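Local coordinates for erythrocyte membrane protein 1 (PDB 2XU0) that probably binds host cell-surface receptors through its N-terminal region, of which this is the NTS-DBL1 part, in a parasite membrane protein involved in rosetting of infected red cells, at residues R134-I138 with R194-I199; D140-E144 with D215-K219. The protein carries 10 engineered substitutions. All coordinates share one frame; numbering follows the deposited sequence.

Contact 1: R134-I138 with R194-I199; sequences RRRHI and RSFADI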
loop_
_atom_site.group_PDB
_atom_site.type_symbol
_atom_site.label_atom_id
_atom_site.label_comp_id
_atom_site.label_asym_id
_atom_site.label_seq_id
_atom_site.Cartn_x
_atom_site.Cartn_y
_atom_site.Cartn_z
ATOM N N ARG A 134 -0.635 -5.326 -4.744
ATOM C CA ARG A 134 -0.546 -4.249 -5.730
ATOM C C ARG A 134 0.897 -4.173 -6.258
ATOM O O ARG A 134 1.092 -3.987 -7.445
ATOM C CB ARG A 134 -1.036 -2.899 -5.142
ATOM C CG ARG A 134 -1.100 -1.715 -6.143
ATOM C CD ARG A 134 -0.925 -0.337 -5.487
ATOM N NE ARG A 134 0.004 -0.403 -4.350
ATOM C CZ ARG A 134 1.325 -0.380 -4.448
ATOM N NH1 ARG A 134 1.908 -0.185 -5.624
ATOM N NH2 ARG A 134 2.077 -0.544 -3.373
ATOM N N ARG A 135 1.912 -4.365 -5.388
ATOM C CA ARG A 135 3.307 -4.319 -5.820
ATOM C C ARG A 135 3.686 -5.564 -6.584
ATOM O O ARG A 135 4.367 -5.451 -7.592
ATOM C CB ARG A 135 4.301 -4.088 -4.619
ATOM C CG ARG A 135 5.798 -4.314 -4.947
ATOM C CD ARG A 135 6.367 -3.222 -5.856
ATOM N NE ARG A 135 7.713 -3.539 -6.359
ATOM C CZ ARG A 135 7.982 -4.233 -7.466
ATOM N NH1 ARG A 135 6.999 -4.735 -8.202
ATOM N NH2 ARG A 135 9.234 -4.420 -7.851
ATOM N N ARG A 136 3.388 -6.740 -6.030
ATOM C CA ARG A 136 3.749 -8.043 -6.615
ATOM C C ARG A 136 3.462 -8.131 -8.131
ATOM O O ARG A 136 4.309 -8.583 -8.907
ATOM C CB ARG A 136 2.987 -9.167 -5.896
ATOM C CG ARG A 136 3.463 -9.458 -4.480
ATOM C CD ARG A 136 2.673 -10.605 -3.903
ATOM N NE ARG A 136 3.242 -11.879 -4.355
ATOM C CZ ARG A 136 2.901 -13.065 -3.867
ATOM N NH1 ARG A 136 1.969 -13.161 -2.924
ATOM N NH2 ARG A 136 3.484 -14.168 -4.319
ATOM N N HIS A 137 2.300 -7.640 -8.549
ATOM C CA HIS A 137 1.876 -7.739 -9.944
ATOM C C HIS A 137 1.929 -6.446 -10.734
ATOM O O HIS A 137 1.296 -6.351 -11.776
ATOM C CB HIS A 137 0.499 -8.412 -10.012
ATOM C CG HIS A 137 0.348 -9.544 -9.051
ATOM N ND1 HIS A 137 1.124 -10.697 -9.155
ATOM C CD2 HIS A 137 -0.482 -9.669 -7.992
ATOM C CE1 HIS A 137 0.732 -11.480 -8.162
ATOM N NE2 HIS A 137 -0.236 -10.907 -7.439
ATOM N N ILE A 138 2.740 -5.472 -10.275
ATOM C CA ILE A 138 2.937 -4.176 -10.930
ATOM C C ILE A 138 3.271 -4.330 -12.433
ATOM O O ILE A 138 3.999 -5.260 -12.818
ATOM C CB ILE A 138 3.977 -3.303 -10.143
ATOM C CG1 ILE A 138 3.470 -1.869 -9.961
ATOM C CG2 ILE A 138 5.409 -3.345 -10.759
ATOM C CD1 ILE A 138 4.268 -0.998 -8.965
ATOM N N ARG A 194 0.456 5.129 -4.331
ATOM C CA ARG A 194 1.220 3.981 -3.845
ATOM C C ARG A 194 2.032 3.335 -4.940
ATOM O O ARG A 194 3.167 2.962 -4.684
ATOM C CB ARG A 194 0.318 2.974 -3.154
ATOM C CG ARG A 194 -0.230 3.498 -1.857
ATOM C CD ARG A 194 -1.147 2.455 -1.325
ATOM N NE ARG A 194 -1.621 2.793 0.005
ATOM C CZ ARG A 194 -2.849 2.552 0.420
ATOM N NH1 ARG A 194 -3.732 1.989 -0.395
ATOM N NH2 ARG A 194 -3.211 2.866 1.648
ATOM N N SER A 195 1.469 3.229 -6.171
ATOM C CA SER A 195 2.171 2.682 -7.327
ATOM C C SER A 195 3.230 3.643 -7.804
ATOM O O SER A 195 4.311 3.222 -8.175
ATOM C CB SER A 195 1.187 2.345 -8.454
ATOM O OG SER A 195 0.574 1.108 -8.148
ATOM N N PHE A 196 2.908 4.950 -7.828
ATOM C CA PHE A 196 3.839 6.024 -8.209
ATOM C C PHE A 196 5.092 5.919 -7.345
ATOM O O PHE A 196 6.225 6.024 -7.856
ATOM C CB PHE A 196 3.181 7.376 -7.934
ATOM C CG PHE A 196 4.007 8.600 -8.231
ATOM C CD1 PHE A 196 4.404 8.894 -9.532
ATOM C CD2 PHE A 196 4.262 9.540 -7.237
ATOM C CE1 PHE A 196 5.054 10.108 -9.830
ATOM C CE2 PHE A 196 4.930 10.740 -7.524
ATOM C CZ PHE A 196 5.351 11.001 -8.808
ATOM N N ALA A 197 4.879 5.727 -6.038
ATOM C CA ALA A 197 5.985 5.569 -5.056
ATOM C C ALA A 197 6.827 4.288 -5.311
ATOM O O ALA A 197 8.054 4.357 -5.288
ATOM C CB ALA A 197 5.434 5.583 -3.642
ATOM N N ASP A 198 6.175 3.159 -5.628
ATOM C CA ASP A 198 6.891 1.923 -5.961
ATOM C C ASP A 198 7.699 2.086 -7.261
ATOM O O ASP A 198 8.836 1.618 -7.326
ATOM C CB ASP A 198 5.930 0.706 -6.040
ATOM C CG ASP A 198 5.497 0.135 -4.693
ATOM O OD1 ASP A 198 6.183 0.400 -3.679
ATOM O OD2 ASP A 198 4.488 -0.589 -4.655
ATOM N N ILE A 199 7.124 2.785 -8.285
ATOM C CA ILE A 199 7.801 3.061 -9.565
ATOM C C ILE A 199 9.036 3.885 -9.334
ATOM O O ILE A 199 10.102 3.577 -9.884
ATOM C CB ILE A 199 6.850 3.667 -10.647
ATOM C CG1 ILE A 199 5.867 2.556 -11.159
ATOM C CG2 ILE A 199 7.679 4.232 -11.815
ATOM C CD1 ILE A 199 4.497 3.075 -11.845
#
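Arg-134 and Asp-198 form a buried salt bridge that joins the short helix 133-136 to the long helix 186-204 inside the Duffy-binding-like domain. The guanidinium grips the carboxylate end-on, both terminal nitrogens converging on one oxygen: NH2 of Arg-134 lies 2.7 Å from OD2 of Asp-198, and NH1 lies 2.8 Å from that same atom. OD2 sits close to the guanidinium plane, yet both donors approach it from one face of the carboxylate, whose plane is turned 34° from that of the guanidinium. A bend at chi3 (34°) turns the end of the arginine toward Ser-195 and Asp-198, and NH1 also donates to OG of Ser-195 at 3.1 Å, an oxygen that is further bonded to Glu-168 of helix 154-175. CB of Arg-194 rests 3.5 Å above the guanidinium plane, toward its rim, while its own charged end runs away to Glu-317. Three bonds and one covered face should therefore fix the rotation of Arg-134, whose NH2 has a second acidic partner in Glu-318.

The other oxygen of Asp-198, OD1, is bound by Arg-314, in a salt bridge, and by Gln-311 and Trp-315, all of helix 311-338. Beside OD2 runs the aliphatic part of Arg-135, with CD 3.5 Å away; its guanidinium pairs instead with Asp-207. Apolar packing is slight: CD1 of Ile-138 lies on CB of Asp-198 at 3.8 Å and, more loosely, by CG1 of Ile-199 at 4.5 Å. Such an interior network of arginines and acids, tying a short helix to three longer ones, illustrates how charge pairing can knit together the helical Duffy-binding-like fold.

Contact 2: D140-E144 with D215-K219; sequences DQNLE and DKVQK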
loop_
_atom_site.group_PDB
_atom_site.type_symbol
_atom_site.label_atom_id
_atom_site.label_comp_id
_atom_site.label_asym_id
_atom_site.label_seq_id
_atom_site.Cartn_x
_atom_site.Cartn_y
_atom_site.Cartn_z
ATOM N N ASP A 140 5.410 -3.608 -14.900
ATOM C CA ASP A 140 6.798 -3.199 -15.150
ATOM C C ASP A 140 7.497 -3.980 -16.290
ATOM O O ASP A 140 8.687 -3.775 -16.546
ATOM C CB ASP A 140 7.613 -3.398 -13.828
ATOM C CG ASP A 140 7.835 -4.859 -13.409
ATOM O OD1 ASP A 140 7.130 -5.760 -13.944
ATOM O OD2 ASP A 140 8.657 -5.096 -12.507
ATOM N N GLN A 141 6.762 -4.880 -16.950
ATOM C CA GLN A 141 7.278 -5.758 -18.002
ATOM C C GLN A 141 8.119 -5.139 -19.117
ATOM O O GLN A 141 9.149 -5.711 -19.482
ATOM C CB GLN A 141 6.193 -6.705 -18.493
ATOM C CG GLN A 141 6.722 -8.083 -18.861
ATOM C CD GLN A 141 6.781 -8.315 -20.348
ATOM O OE1 GLN A 141 7.700 -8.963 -20.847
ATOM N NE2 GLN A 141 5.775 -7.834 -21.078
ATOM N N ASN A 142 7.761 -3.925 -19.575
ATOM C CA ASN A 142 8.492 -3.198 -20.617
ATOM C C ASN A 142 9.874 -2.773 -20.174
ATOM O O ASN A 142 10.778 -2.632 -21.019
ATOM C CB ASN A 142 7.681 -1.976 -21.072
ATOM C CG ASN A 142 7.431 -0.955 -19.993
ATOM O OD1 ASN A 142 6.835 -1.238 -18.937
ATOM N ND2 ASN A 142 7.896 0.251 -20.238
ATOM N N LEU A 143 10.057 -2.572 -18.840
ATOM C CA LEU A 143 11.347 -2.194 -18.268
ATOM C C LEU A 143 12.329 -3.378 -18.243
ATOM O O LEU A 143 13.498 -3.164 -17.947
ATOM C CB LEU A 143 11.213 -1.526 -16.876
ATOM C CG LEU A 143 10.278 -0.292 -16.733
ATOM C CD1 LEU A 143 10.433 0.343 -15.357
ATOM C CD2 LEU A 143 10.563 0.765 -17.808
ATOM N N GLU A 144 11.876 -4.604 -18.615
ATOM C CA GLU A 144 12.751 -5.800 -18.719
ATOM C C GLU A 144 13.473 -5.834 -20.085
ATOM O O GLU A 144 14.215 -6.772 -20.369
ATOM C CB GLU A 144 11.949 -7.098 -18.542
ATOM C CG GLU A 144 11.238 -7.258 -17.206
ATOM C CD GLU A 144 10.580 -8.607 -17.011
ATOM O OE1 GLU A 144 11.131 -9.614 -17.511
ATOM O OE2 GLU A 144 9.507 -8.659 -16.367
ATOM N N ASP A 215 16.404 -10.430 -12.112
ATOM C CA ASP A 215 16.461 -8.982 -11.823
ATOM C C ASP A 215 16.604 -8.126 -13.090
ATOM O O ASP A 215 17.352 -7.137 -13.090
ATOM C CB ASP A 215 17.613 -8.685 -10.837
ATOM C CG ASP A 215 17.357 -7.607 -9.797
ATOM O OD1 ASP A 215 16.191 -7.180 -9.661
ATOM O OD2 ASP A 215 18.302 -7.271 -9.046
ATOM N N LYS A 216 15.878 -8.518 -14.168
ATOM C CA LYS A 216 15.952 -7.859 -15.484
ATOM C C LYS A 216 15.674 -6.377 -15.485
ATOM O O LYS A 216 16.406 -5.632 -16.141
ATOM C CB LYS A 216 15.111 -8.612 -16.538
ATOM C CG LYS A 216 15.890 -9.827 -17.058
ATOM C CD LYS A 216 15.106 -10.703 -18.012
ATOM C CE LYS A 216 15.911 -11.921 -18.427
ATOM N NZ LYS A 216 15.184 -12.752 -19.422
ATOM N N VAL A 217 14.626 -5.933 -14.744
ATOM C CA VAL A 217 14.284 -4.497 -14.680
ATOM C C VAL A 217 15.471 -3.727 -14.165
ATOM O O VAL A 217 15.890 -2.784 -14.815
ATOM C CB VAL A 217 12.992 -4.194 -13.845
ATOM C CG1 VAL A 217 12.812 -2.685 -13.656
ATOM C CG2 VAL A 217 11.756 -4.791 -14.493
ATOM N N GLN A 218 16.068 -4.167 -13.035
ATOM C CA GLN A 218 17.220 -3.490 -12.421
ATOM C C GLN A 218 18.472 -3.510 -13.265
ATOM O O GLN A 218 19.174 -2.492 -13.360
ATOM C CB GLN A 218 17.500 -4.015 -11.009
ATOM C CG GLN A 218 16.445 -3.577 -10.000
ATOM C CD GLN A 218 16.216 -2.073 -9.991
ATOM O OE1 GLN A 218 17.144 -1.260 -9.965
ATOM N NE2 GLN A 218 14.974 -1.668 -9.959
ATOM N N LYS A 219 18.750 -4.663 -13.889
ATOM C CA LYS A 219 19.923 -4.813 -14.752
ATOM C C LYS A 219 19.825 -3.914 -15.977
ATOM O O LYS A 219 20.816 -3.275 -16.323
ATOM C CB LYS A 219 20.161 -6.288 -15.099
ATOM C CG LYS A 219 20.532 -7.049 -13.837
ATOM C CD LYS A 219 20.909 -8.497 -14.028
ATOM C CE LYS A 219 20.978 -9.178 -12.676
ATOM N NZ LYS A 219 22.170 -8.763 -11.879
HETATM O O HOH W 1 15.756 -4.133 -18.823
#
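Val-217, in the first turn of helix 216-231, packs against Leu-143 and Glu-144 of the 3-10 segment 141-144, and van der Waals contact dominates the meeting. Its two methyls divide the work. CG1 lies 3.8 Å from CB of Leu-143, whereas CG2 lies 3.7 Å from CG of Glu-144 and equally near OD2 of Asp-140. Having CG1 anti to the backbone N (chi1 172°) directs that methyl at Leu-143 and CG2 at Glu-144 and at Asp-140, just before the turn. The backbones come close as well, the CA atoms of Glu-144 and Val-217 being 4.5 Å apart.

Polar linkage is supplied by a water that donates to two main-chain carbonyls, lying 2.6 Å from O of Leu-143 and 3.1 Å from O of Lys-216. It thereby bridges two acceptors that could not bond each other directly.

Glu-144 and Lys-216 meet mainly through carbon. They cross at about a right angle, CB to CB at 4.0 Å, while OE1 of Glu-144 remains 5.5 Å from NZ of Lys-216, too far for a salt bridge. Asp-140 and Glu-144 both pair with Arg-100, which probably eases the proximity of their negative charges. The side chain of Leu-143 also packs on Asn-160 and Thr-164 of helix 154-175. The arrangement is a plain packing of a 3-10 turn on the start of a helix, joining an interhelical connection to the helical body of the Duffy-binding-like domain.

Overall arrangement
Contacts 1 and 2 lie with their centres about 14 Å apart, both within the Duffy-binding domain. Along the chain their segments alternate: 134-138 is followed closely by 140-144, and later 194-199 on helix 186-204 precedes 215-219 on helix 216-231, the next helix. One continuous run leaving helix 133-136 is therefore docked successively on two consecutive helices. Contact 1 is the more central, about 8 Å from the chain centre, against about 21 Å for contact 2. Together they exemplify a division of labour in this domain: a buried charge network lies near the centre, and an apolar, water-bridged contact joins a connecting segment farther out.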